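Nucleoside diphosphate kinase family protein (PDB 3JS9) probably catalyses the magnesium-dependent transfer of the terminal phosphate from a nucleoside triphosphate to a nucleoside diphosphate. Local coordinates at residues 10-16 and 78-84; 42-48 and 137-141; 47-53 and 70-76. All coordinates share one frame; numbering follows the deposited sequence.

Interaction 1 (10-16 and 78-84); sequences ERTYIMV and VFCMIWE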
loop_
_atom_site.group_PDB
_atom_site.type_symbol
_atom_site.label_atom_id
_atom_site.label_comp_id
_atom_site.label_asym_id
_atom_site.label_seq_id
_atom_site.Cartn_x
_atom_site.Cartn_y
_atom_site.Cartn_z
ATOM N N GLU A 10 -8.522 16.772 22.345
ATOM C CA GLU A 10 -7.189 17.324 22.452
ATOM C C GLU A 10 -6.679 17.732 21.089
ATOM O O GLU A 10 -7.250 17.368 20.063
ATOM C CB GLU A 10 -6.231 16.278 23.072
ATOM C CG GLU A 10 -6.451 15.949 24.551
ATOM C CD GLU A 10 -5.685 14.706 25.044
ATOM O OE1 GLU A 10 -4.842 14.118 24.322
ATOM O OE2 GLU A 10 -5.940 14.297 26.189
ATOM N N ARG A 11 -5.587 18.480 21.080
ATOM C CA ARG A 11 -4.845 18.727 19.866
ATOM C C ARG A 11 -3.397 18.422 20.158
ATOM O O ARG A 11 -2.894 18.810 21.228
ATOM C CB ARG A 11 -4.955 20.183 19.462
ATOM C CG ARG A 11 -6.274 20.504 18.857
ATOM C CD ARG A 11 -6.488 21.997 18.675
ATOM N NE ARG A 11 -7.752 22.213 17.983
ATOM C CZ ARG A 11 -8.167 23.375 17.492
ATOM N NH1 ARG A 11 -7.400 24.467 17.591
ATOM N NH2 ARG A 11 -9.343 23.430 16.875
ATOM N N THR A 12 -2.714 17.782 19.204
ATOM C CA THR A 12 -1.323 17.448 19.377
ATOM C C THR A 12 -0.457 17.987 18.238
ATOM O O THR A 12 -0.907 18.128 17.088
ATOM C CB THR A 12 -1.124 15.927 19.559
ATOM O OG1 THR A 12 0.222 15.693 19.983
ATOM C CG2 THR A 12 -1.404 15.130 18.261
ATOM N N TYR A 13 0.790 18.305 18.553
ATOM C CA TYR A 13 1.660 18.828 17.537
ATOM C C TYR A 13 2.505 17.675 17.009
ATOM O O TYR A 13 3.143 16.947 17.790
ATOM C CB TYR A 13 2.507 19.963 18.092
ATOM C CG TYR A 13 3.514 20.446 17.090
ATOM C CD1 TYR A 13 3.102 21.109 15.941
ATOM C CD2 TYR A 13 4.889 20.190 17.261
ATOM C CE1 TYR A 13 4.025 21.519 14.973
ATOM C CE2 TYR A 13 5.818 20.603 16.305
ATOM C CZ TYR A 13 5.376 21.270 15.164
ATOM O OH TYR A 13 6.278 21.681 14.201
ATOM N N ILE A 14 2.481 17.482 15.693
ATOM C CA ILE A 14 3.234 16.397 15.061
ATOM C C ILE A 14 4.178 17.040 14.013
ATOM O O ILE A 14 3.737 17.861 13.198
ATOM C CB ILE A 14 2.268 15.319 14.376
ATOM C CG1 ILE A 14 1.179 14.773 15.328
ATOM C CG2 ILE A 14 3.051 14.194 13.623
ATOM C CD1 ILE A 14 1.614 13.819 16.501
ATOM N N MET A 15 5.451 16.638 14.003
ATOM C CA MET A 15 6.404 17.277 13.120
ATOM C C MET A 15 7.331 16.290 12.394
ATOM O O MET A 15 8.110 15.538 13.013
ATOM C CB MET A 15 7.214 18.331 13.885
ATOM C CG MET A 15 8.224 19.075 13.003
ATOM S SD MET A 15 9.191 20.395 13.815
ATOM C CE MET A 15 9.872 19.477 15.229
ATOM N N VAL A 16 7.245 16.273 11.078
ATOM C CA VAL A 16 8.195 15.495 10.310
ATOM C C VAL A 16 9.506 16.274 10.363
ATOM O O VAL A 16 9.546 17.449 9.958
ATOM C CB VAL A 16 7.765 15.322 8.845
ATOM C CG1 VAL A 16 8.764 14.423 8.103
ATOM C CG2 VAL A 16 6.376 14.762 8.803
ATOM N N VAL A 78 11.303 21.163 7.803
ATOM C CA VAL A 78 10.427 20.315 8.604
ATOM C C VAL A 78 9.013 20.407 8.086
ATOM O O VAL A 78 8.680 21.363 7.397
ATOM C CB VAL A 78 10.477 20.670 10.142
ATOM C CG1 VAL A 78 11.912 20.590 10.656
ATOM C CG2 VAL A 78 9.855 22.059 10.434
ATOM N N PHE A 79 8.164 19.429 8.414
ATOM C CA PHE A 79 6.755 19.541 8.062
ATOM C C PHE A 79 5.916 19.511 9.316
ATOM O O PHE A 79 5.962 18.534 10.063
ATOM C CB PHE A 79 6.355 18.466 7.055
ATOM C CG PHE A 79 4.927 18.578 6.569
ATOM C CD1 PHE A 79 3.906 17.924 7.232
ATOM C CD2 PHE A 79 4.621 19.306 5.423
ATOM C CE1 PHE A 79 2.599 18.025 6.780
ATOM C CE2 PHE A 79 3.305 19.409 4.966
ATOM C CZ PHE A 79 2.303 18.787 5.637
ATOM N N CYS A 80 5.157 20.589 9.543
ATOM C CA CYS A 80 4.426 20.837 10.789
ATOM C C CYS A 80 2.967 20.525 10.632
ATOM O O CYS A 80 2.378 20.889 9.614
ATOM C CB CYS A 80 4.517 22.313 11.184
ATOM S SG CYS A 80 6.177 23.056 11.154
ATOM N N MET A 81 2.368 19.910 11.662
ATOM C CA MET A 81 0.936 19.566 11.678
ATOM C C MET A 81 0.367 19.714 13.065
ATOM O O MET A 81 1.101 19.567 14.046
ATOM C CB MET A 81 0.696 18.110 11.240
ATOM C CG MET A 81 1.076 17.830 9.784
ATOM S SD MET A 81 1.225 16.058 9.553
ATOM C CE MET A 81 2.939 15.721 10.088
ATOM N N ILE A 82 -0.930 20.015 13.144
ATOM C CA ILE A 82 -1.694 19.842 14.387
ATOM C C ILE A 82 -2.870 18.933 14.047
ATOM O O ILE A 82 -3.524 19.135 13.036
ATOM C CB ILE A 82 -2.259 21.158 14.937
ATOM C CG1 ILE A 82 -1.140 22.069 15.407
ATOM C CG2 ILE A 82 -3.304 20.905 16.072
ATOM C CD1 ILE A 82 -1.670 23.462 15.895
ATOM N N TRP A 83 -3.119 17.950 14.904
ATOM C CA TRP A 83 -4.188 16.986 14.739
ATOM C C TRP A 83 -5.086 16.995 15.967
ATOM O O TRP A 83 -4.602 17.111 17.092
ATOM C CB TRP A 83 -3.599 15.591 14.531
ATOM C CG TRP A 83 -2.955 15.415 13.211
ATOM C CD1 TRP A 83 -1.638 15.640 12.897
ATOM C CD2 TRP A 83 -3.593 14.996 12.002
ATOM N NE1 TRP A 83 -1.422 15.373 11.569
ATOM C CE2 TRP A 83 -2.609 14.993 10.990
ATOM C CE3 TRP A 83 -4.907 14.633 11.672
ATOM C CZ2 TRP A 83 -2.891 14.624 9.672
ATOM C CZ3 TRP A 83 -5.189 14.270 10.356
ATOM C CH2 TRP A 83 -4.179 14.261 9.371
ATOM N N GLU A 84 -6.388 16.808 15.739
ATOM C CA GLU A 84 -7.388 16.950 16.771
ATOM C C GLU A 84 -8.169 15.665 16.991
ATOM O O GLU A 84 -8.478 14.958 16.030
ATOM C CB GLU A 84 -8.343 18.093 16.396
ATOM C CG GLU A 84 -9.517 18.290 17.333
ATOM C CD GLU A 84 -10.322 19.514 16.991
ATOM O OE1 GLU A 84 -11.412 19.377 16.388
ATOM O OE2 GLU A 84 -9.864 20.629 17.331
#
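Arg11 grips Glu84 side-on through two nitrogens. NE lies 2.7 Å from Glu84 OE2, and NH2 bonds to the same oxygen. OE2 lies in the guanidinium plane and accepts from both NE and NH2; the carboxylate is turned only 17° from that plane. The two side chains run alongside each other and point the same way. Glu84 reaches this place because its CG is anti to the backbone N (chi1 175°) and the chain stays extended beyond it. Inward from this salt bridge, six backbone bonds join the strands. Thr12 pairs with Trp83, Ile14 with Met81, and Val16 with Phe79, each pair bonding in both directions. The bond from Val16 N to Phe79 O is 2.8 Å long. These are neighbouring antiparallel strands at the centre of the ferredoxin-like sheet of the nucleoside diphosphate kinase fold. The face with Ile14, Val16, Phe79, Met81 and Trp83 is turned to helix 26-36, which Ile14, Val16, Phe79 and Trp83 touch. There Met81 CE touches both Ile14 CG2 (3.9 Å) and Val16 CG2 (3.8 Å). Its chain bends at chi3 (-85°) to bring the methyl over. Trp83 NE1 makes a weak bond to Met81 SD at the edge of the indole. Ile14 CG1 sits 3.8 Å from Trp83 CD1. The face with Tyr13, Met15, Cys80 and Ile82 is covered by helix 128-138. Cys80 CB meets the edge of the Tyr13 ring, 3.9 Å from CE1. Met15 SD touches Val78 CG2 at 3.8 Å. Tyr13 also stacks on Trp138 and lies near His123, the predicted phosphohistidine.

Interaction 2 (42-48 and 137-141); sequences AAKFEHP and LWFTP. With SO4 (sulfate ion), chain D.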
loop_
_atom_site.group_PDB
_atom_site.type_symbol
_atom_site.label_atom_id
_atom_site.label_comp_id
_atom_site.label_asym_id
_atom_site.label_seq_id
_atom_site.Cartn_x
_atom_site.Cartn_y
_atom_site.Cartn_z
ATOM N N ALA A 42 -4.099 22.017 11.126
ATOM C CA ALA A 42 -3.073 22.925 10.602
ATOM C C ALA A 42 -1.912 22.128 10.051
ATOM O O ALA A 42 -1.564 21.054 10.584
ATOM C CB ALA A 42 -2.566 23.876 11.679
ATOM N N ALA A 43 -1.299 22.645 9.001
ATOM C CA ALA A 43 -0.149 21.984 8.430
ATOM C C ALA A 43 0.599 23.019 7.633
ATOM O O ALA A 43 -0.047 23.910 7.066
ATOM C CB ALA A 43 -0.600 20.847 7.514
ATOM N N LYS A 44 1.930 22.911 7.584
ATOM C CA LYS A 44 2.770 23.717 6.668
ATOM C C LYS A 44 4.193 23.161 6.555
ATOM O O LYS A 44 4.748 22.663 7.523
ATOM C CB LYS A 44 2.862 25.174 7.141
ATOM C CG LYS A 44 3.383 25.315 8.568
ATOM C CD LYS A 44 3.494 26.741 8.986
ATOM C CE LYS A 44 3.860 26.865 10.455
ATOM N NZ LYS A 44 3.559 28.261 10.961
ATOM N N PHE A 45 4.774 23.263 5.361
ATOM C CA PHE A 45 6.176 22.955 5.121
ATOM C C PHE A 45 6.949 24.239 5.499
ATOM O O PHE A 45 6.530 25.323 5.137
ATOM C CB PHE A 45 6.343 22.662 3.619
ATOM C CG PHE A 45 7.667 22.051 3.226
ATOM C CD1 PHE A 45 8.247 21.011 3.978
ATOM C CD2 PHE A 45 8.313 22.486 2.076
ATOM C CE1 PHE A 45 9.432 20.431 3.603
ATOM C CE2 PHE A 45 9.535 21.909 1.673
ATOM C CZ PHE A 45 10.092 20.874 2.436
ATOM N N GLU A 46 8.061 24.128 6.210
ATOM C CA GLU A 46 8.855 25.313 6.548
ATOM C C GLU A 46 10.331 25.063 6.865
ATOM O O GLU A 46 10.760 23.922 7.152
ATOM C CB GLU A 46 8.223 26.101 7.693
ATOM C CG GLU A 46 8.658 25.676 9.054
ATOM C CD GLU A 46 8.039 26.542 10.128
ATOM O OE1 GLU A 46 7.173 27.395 9.800
ATOM O OE2 GLU A 46 8.399 26.365 11.310
ATOM N N HIS A 47 11.093 26.156 6.770
ATOM C CA HIS A 47 12.441 26.259 7.316
ATOM C C HIS A 47 12.301 27.012 8.643
ATOM O O HIS A 47 12.112 28.210 8.650
ATOM C CB HIS A 47 13.294 27.052 6.336
ATOM C CG HIS A 47 14.736 27.160 6.723
ATOM N ND1 HIS A 47 15.760 26.909 5.831
ATOM C CD2 HIS A 47 15.329 27.503 7.893
ATOM C CE1 HIS A 47 16.919 27.074 6.442
ATOM N NE2 HIS A 47 16.685 27.434 7.694
ATOM N N PRO A 48 12.388 26.319 9.769
ATOM C CA PRO A 48 12.188 26.955 11.078
ATOM C C PRO A 48 13.294 27.980 11.423
ATOM O O PRO A 48 14.410 27.913 10.876
ATOM C CB PRO A 48 12.294 25.789 12.068
ATOM C CG PRO A 48 12.546 24.581 11.264
ATOM C CD PRO A 48 12.999 24.990 9.899
ATOM N N LEU A 137 3.223 27.570 19.656
ATOM C CA LEU A 137 4.574 27.943 19.236
ATOM C C LEU A 137 4.845 27.793 17.725
ATOM O O LEU A 137 5.474 28.648 17.126
ATOM C CB LEU A 137 5.608 27.138 20.024
ATOM C CG LEU A 137 7.077 27.228 19.587
ATOM C CD1 LEU A 137 7.636 28.631 19.832
ATOM C CD2 LEU A 137 7.915 26.203 20.309
ATOM N N TRP A 138 4.386 26.707 17.108
ATOM C CA TRP A 138 4.733 26.444 15.698
ATOM C C TRP A 138 3.745 27.058 14.674
ATOM O O TRP A 138 4.072 27.264 13.495
ATOM C CB TRP A 138 4.900 24.940 15.480
ATOM C CG TRP A 138 6.113 24.377 16.151
ATOM C CD1 TRP A 138 6.200 23.861 17.428
ATOM C CD2 TRP A 138 7.439 24.296 15.593
ATOM N NE1 TRP A 138 7.490 23.431 17.669
ATOM C CE2 TRP A 138 8.264 23.688 16.562
ATOM C CE3 TRP A 138 7.989 24.625 14.347
ATOM C CZ2 TRP A 138 9.611 23.421 16.328
ATOM C CZ3 TRP A 138 9.325 24.349 14.103
ATOM C CH2 TRP A 138 10.132 23.768 15.097
ATOM N N PHE A 139 2.546 27.361 15.145
ATOM C CA PHE A 139 1.482 27.853 14.280
ATOM C C PHE A 139 0.867 29.126 14.842
ATOM O O PHE A 139 0.506 29.175 16.024
ATOM C CB PHE A 139 0.388 26.789 14.174
ATOM C CG PHE A 139 0.701 25.671 13.200
ATOM C CD1 PHE A 139 1.100 24.415 13.656
ATOM C CD2 PHE A 139 0.553 25.858 11.822
ATOM C CE1 PHE A 139 1.364 23.396 12.750
ATOM C CE2 PHE A 139 0.801 24.823 10.927
ATOM C CZ PHE A 139 1.208 23.606 11.387
ATOM N N THR A 140 0.712 30.142 14.016
ATOM C CA THR A 140 -0.019 31.331 14.457
ATOM C C THR A 140 -1.484 30.935 14.438
ATOM O O THR A 140 -1.865 30.058 13.685
ATOM C CB THR A 140 0.231 32.554 13.524
ATOM O OG1 THR A 140 -0.337 32.296 12.233
ATOM C CG2 THR A 140 1.700 32.802 13.328
ATOM N N PRO A 141 -2.325 31.585 15.251
ATOM C CA PRO A 141 -3.779 31.243 15.264
ATOM C C PRO A 141 -4.560 31.407 13.940
ATOM O O PRO A 141 -5.578 30.767 13.762
ATOM C CB PRO A 141 -4.362 32.177 16.343
ATOM C CG PRO A 141 -3.319 33.234 16.577
ATOM C CD PRO A 141 -1.980 32.658 16.207
HETATM S S SO4 D . 20.516 27.463 8.066
HETATM O O1 SO4 D . 21.033 26.411 8.944
HETATM O O2 SO4 D . 19.246 27.907 8.635
HETATM O O3 SO4 D . 21.471 28.565 7.992
HETATM O O4 SO4 D . 20.364 26.966 6.696
HETATM O O HOH W 1 7.038 28.275 12.871
#
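Ala42 CB sits over one face of the Phe139 ring, 3.6 Å from its centroid and 14° off the ring normal. This is a CH-pi contact centred on the ring. Ala43 C lies at the edge of the same ring. Lys44 and Phe139 run alongside each other, head to tail, with Lys44 CG 3.5 Å from Phe139 CE2. The indole of Trp138 is met at its edge instead. Glu46 OE2 lies in its plane, 3.5 Å from CE3, and Pro48 CB comes to CZ3 at 3.9 Å. The Glu46 carboxylate is turned 42° from the indole plane. Phe139 also packs on Cys80 and Ile82.

Lys44 bonds the end of helix 128-138. Its CG stands between the backbone N and the carbonyl carbon (chi1 56°), and the extended chain carries NZ to 2.8 Å from Trp138 O, in the carbonyl plane. The amine also bonds Gln143 OE1, its strongest polar partner. Water 1 links the segments again: it donates to Glu46 OE2 at 2.8 Å and also to Trp138 O. That carbonyl therefore takes bonds from both the amine and the water. Phe139 is the first residue to leave the helix, so the contact ties the helix end to strand 39-46. The long salt bridge between Lys44 NZ and Glu46 OE1, 3.9 Å, adds a weaker link within the strand. The positive amine probably stabilises the carbonyl at the negative end of the helix dipole, while the nearby carboxylate would partly balance its charge.

Interaction 3 (47-53 and 70-76); sequences HPTMDVV and CDFISHG. With SO4 (sulfate ion), chain D.
Met50 curls over the start of segment 70-76. Its chain bends at chi2 and chi3, both near 70°, which brings SD to 3.6 Å from Cys70 CB. The methyl CE then touches two oxygens, Ser74 OG and Asp71 OD1. Val53 packs beside it with both branches. CG1 lies 3.9 Å from Cys70 CB, while CG2 meets Ile73 CG2 and Ser74 CB. Pro48 CG rests 3.4 Å from Ile73 O near the helix end.

His47 extends its ring across that end, with His75 O over one face. A sulfate, probably from the crystallisation liquor, joins the segments. His47 NE2 bonds its O2 at 2.8 Å, and His75 ND1 bonds both O1 and O4, the nearer at 3.1 Å. One histidine from each segment thus bonds the anion.

The supporting shell is within the helices. Ser74 OG bonds Cys70 O at 3.1 Å, which fixes the hydroxyl facing Met50; Ser74 N bonds the same carbonyl. Thr49 is the N-cap of helix 50-56, and its OG1 accepts a weak bond from Val52 N. Gly76 ends helix 66-75 with positive phi, and the chain turns toward strand 78-85. Helix 50-56 lies between helix 66-75 and helix 128-138: Val53 faces the first, and Val52 packs on Leu137 and Trp138 of the second.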
loop_
_atom_site.group_PDB
_atom_site.type_symbol
_atom_site.label_atom_id
_atom_site.label_comp_id
_atom_site.label_asym_id
_atom_site.label_seq_id
_atom_site.Cartn_x
_atom_site.Cartn_y
_atom_site.Cartn_z
ATOM N N HIS A 47 11.093 26.156 6.770
ATOM C CA HIS A 47 12.441 26.259 7.316
ATOM C C HIS A 47 12.301 27.012 8.643
ATOM O O HIS A 47 12.112 28.210 8.650
ATOM C CB HIS A 47 13.294 27.052 6.336
ATOM C CG HIS A 47 14.736 27.160 6.723
ATOM N ND1 HIS A 47 15.760 26.909 5.831
ATOM C CD2 HIS A 47 15.329 27.503 7.893
ATOM C CE1 HIS A 47 16.919 27.074 6.442
ATOM N NE2 HIS A 47 16.685 27.434 7.694
ATOM N N PRO A 48 12.388 26.319 9.769
ATOM C CA PRO A 48 12.188 26.955 11.078
ATOM C C PRO A 48 13.294 27.980 11.423
ATOM O O PRO A 48 14.410 27.913 10.876
ATOM C CB PRO A 48 12.294 25.789 12.068
ATOM C CG PRO A 48 12.546 24.581 11.264
ATOM C CD PRO A 48 12.999 24.990 9.899
ATOM N N THR A 49 12.974 28.911 12.328
ATOM C CA THR A 49 13.956 29.879 12.828
ATOM C C THR A 49 14.622 29.308 14.054
ATOM O O THR A 49 14.000 28.534 14.796
ATOM C CB THR A 49 13.311 31.239 13.238
ATOM O OG1 THR A 49 12.373 31.022 14.310
ATOM C CG2 THR A 49 12.632 31.903 12.048
ATOM N N MET A 50 15.868 29.710 14.296
ATOM C CA MET A 50 16.541 29.257 15.510
ATOM C C MET A 50 15.741 29.556 16.794
ATOM O O MET A 50 15.702 28.721 17.683
ATOM C CB MET A 50 17.978 29.775 15.606
ATOM C CG MET A 50 18.780 29.192 16.802
ATOM S SD MET A 50 19.175 27.398 16.719
ATOM C CE MET A 50 20.436 27.422 15.437
ATOM N N ASP A 51 15.081 30.709 16.874
ATOM C CA ASP A 51 14.365 31.078 18.101
ATOM C C ASP A 51 13.225 30.117 18.431
ATOM O O ASP A 51 12.994 29.804 19.615
ATOM C CB ASP A 51 13.803 32.505 18.038
ATOM C CG ASP A 51 14.853 33.543 17.690
ATOM O OD1 ASP A 51 14.927 33.895 16.473
ATOM O OD2 ASP A 51 15.591 33.989 18.613
ATOM N N VAL A 52 12.502 29.676 17.394
ATOM C CA VAL A 52 11.417 28.712 17.554
ATOM C C VAL A 52 11.993 27.364 17.977
ATOM O O VAL A 52 11.509 26.730 18.927
ATOM C CB VAL A 52 10.534 28.609 16.257
ATOM C CG1 VAL A 52 9.550 27.454 16.319
ATOM C CG2 VAL A 52 9.756 29.926 16.028
ATOM N N VAL A 53 13.060 26.950 17.314
ATOM C CA VAL A 53 13.693 25.704 17.700
ATOM C C VAL A 53 14.202 25.739 19.142
ATOM O O VAL A 53 14.021 24.767 19.892
ATOM C CB VAL A 53 14.827 25.262 16.717
ATOM C CG1 VAL A 53 15.439 23.955 17.186
ATOM C CG2 VAL A 53 14.282 25.133 15.302
ATOM N N CYS A 70 19.490 21.792 18.135
ATOM C CA CYS A 70 18.865 22.984 17.586
ATOM C C CYS A 70 19.338 23.237 16.165
ATOM O O CYS A 70 18.534 23.615 15.321
ATOM C CB CYS A 70 19.165 24.207 18.455
ATOM S SG CYS A 70 18.303 24.259 20.041
ATOM N N ASP A 71 20.630 23.033 15.899
ATOM C CA ASP A 71 21.201 23.281 14.566
ATOM C C ASP A 71 20.593 22.321 13.538
ATOM O O ASP A 71 20.370 22.673 12.377
ATOM C CB ASP A 71 22.730 23.106 14.554
ATOM C CG ASP A 71 23.487 24.246 15.258
ATOM O OD1 ASP A 71 22.891 25.317 15.555
ATOM O OD2 ASP A 71 24.711 24.067 15.500
ATOM N N PHE A 72 20.331 21.106 13.982
ATOM C CA PHE A 72 19.871 20.067 13.098
ATOM C C PHE A 72 18.450 20.386 12.611
ATOM O O PHE A 72 18.117 20.247 11.416
ATOM C CB PHE A 72 19.921 18.730 13.840
ATOM C CG PHE A 72 19.296 17.607 13.092
ATOM C CD1 PHE A 72 19.920 17.075 11.964
ATOM C CD2 PHE A 72 18.070 17.084 13.505
ATOM C CE1 PHE A 72 19.317 16.036 11.270
ATOM C CE2 PHE A 72 17.477 16.045 12.822
ATOM C CZ PHE A 72 18.090 15.518 11.708
ATOM N N ILE A 73 17.618 20.832 13.544
ATOM C CA ILE A 73 16.246 21.166 13.196
ATOM C C ILE A 73 16.056 22.517 12.511
ATOM O O ILE A 73 15.294 22.621 11.556
ATOM C CB ILE A 73 15.316 20.930 14.356
ATOM C CG1 ILE A 73 15.220 19.410 14.497
ATOM C CG2 ILE A 73 13.939 21.501 14.038
ATOM C CD1 ILE A 73 14.871 18.966 15.824
ATOM N N SER A 74 16.779 23.537 12.964
ATOM C CA SER A 74 16.676 24.850 12.345
ATOM C C SER A 74 17.247 24.833 10.918
ATOM O O SER A 74 16.761 25.567 10.038
ATOM C CB SER A 74 17.320 25.936 13.229
ATOM O OG SER A 74 18.736 25.895 13.160
ATOM N N HIS A 75 18.236 23.976 10.660
ATOM C CA HIS A 75 18.699 23.843 9.280
ATOM C C HIS A 75 17.557 23.369 8.383
ATOM O O HIS A 75 17.534 23.703 7.190
ATOM C CB HIS A 75 19.924 22.942 9.145
ATOM C CG HIS A 75 20.424 22.816 7.738
ATOM N ND1 HIS A 75 20.899 23.892 7.018
ATOM C CD2 HIS A 75 20.523 21.740 6.915
ATOM C CE1 HIS A 75 21.274 23.489 5.814
ATOM N NE2 HIS A 75 21.055 22.186 5.724
ATOM N N GLY A 76 16.641 22.587 8.973
ATOM C CA GLY A 76 15.420 22.127 8.337
ATOM C C GLY A 76 15.656 21.291 7.107
ATOM O O GLY A 76 16.758 20.712 6.920
HETATM S S SO4 D . 20.516 27.463 8.066
HETATM O O1 SO4 D . 21.033 26.411 8.944
HETATM O O2 SO4 D . 19.246 27.907 8.635
HETATM O O3 SO4 D . 21.471 28.565 7.992
HETATM O O4 SO4 D . 20.364 26.966 6.696
#

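How the interactions relate
The chain opens with strand 10-16, which pairs with 78-84 only after two further helices, strand 39-46 and two more helices have passed. Interaction 1 closes that loop. Interaction 2 starts within it, at 42-48, and closes much later at 137-141, so the two cross. Interaction 3 joins 47-53 to 70-76 and lies within both loops. Strand 78-85, part of interaction 1, also touches the other two contacts. It bonds to strand 39-46 through Ile82 N to Ala42 O and Val78 N to Glu46 O, while Val78 touches Pro48. Together the contacts tie the sheet centre, its outer strand, helix 128-138 and the helical pair 50-56 and 66-75.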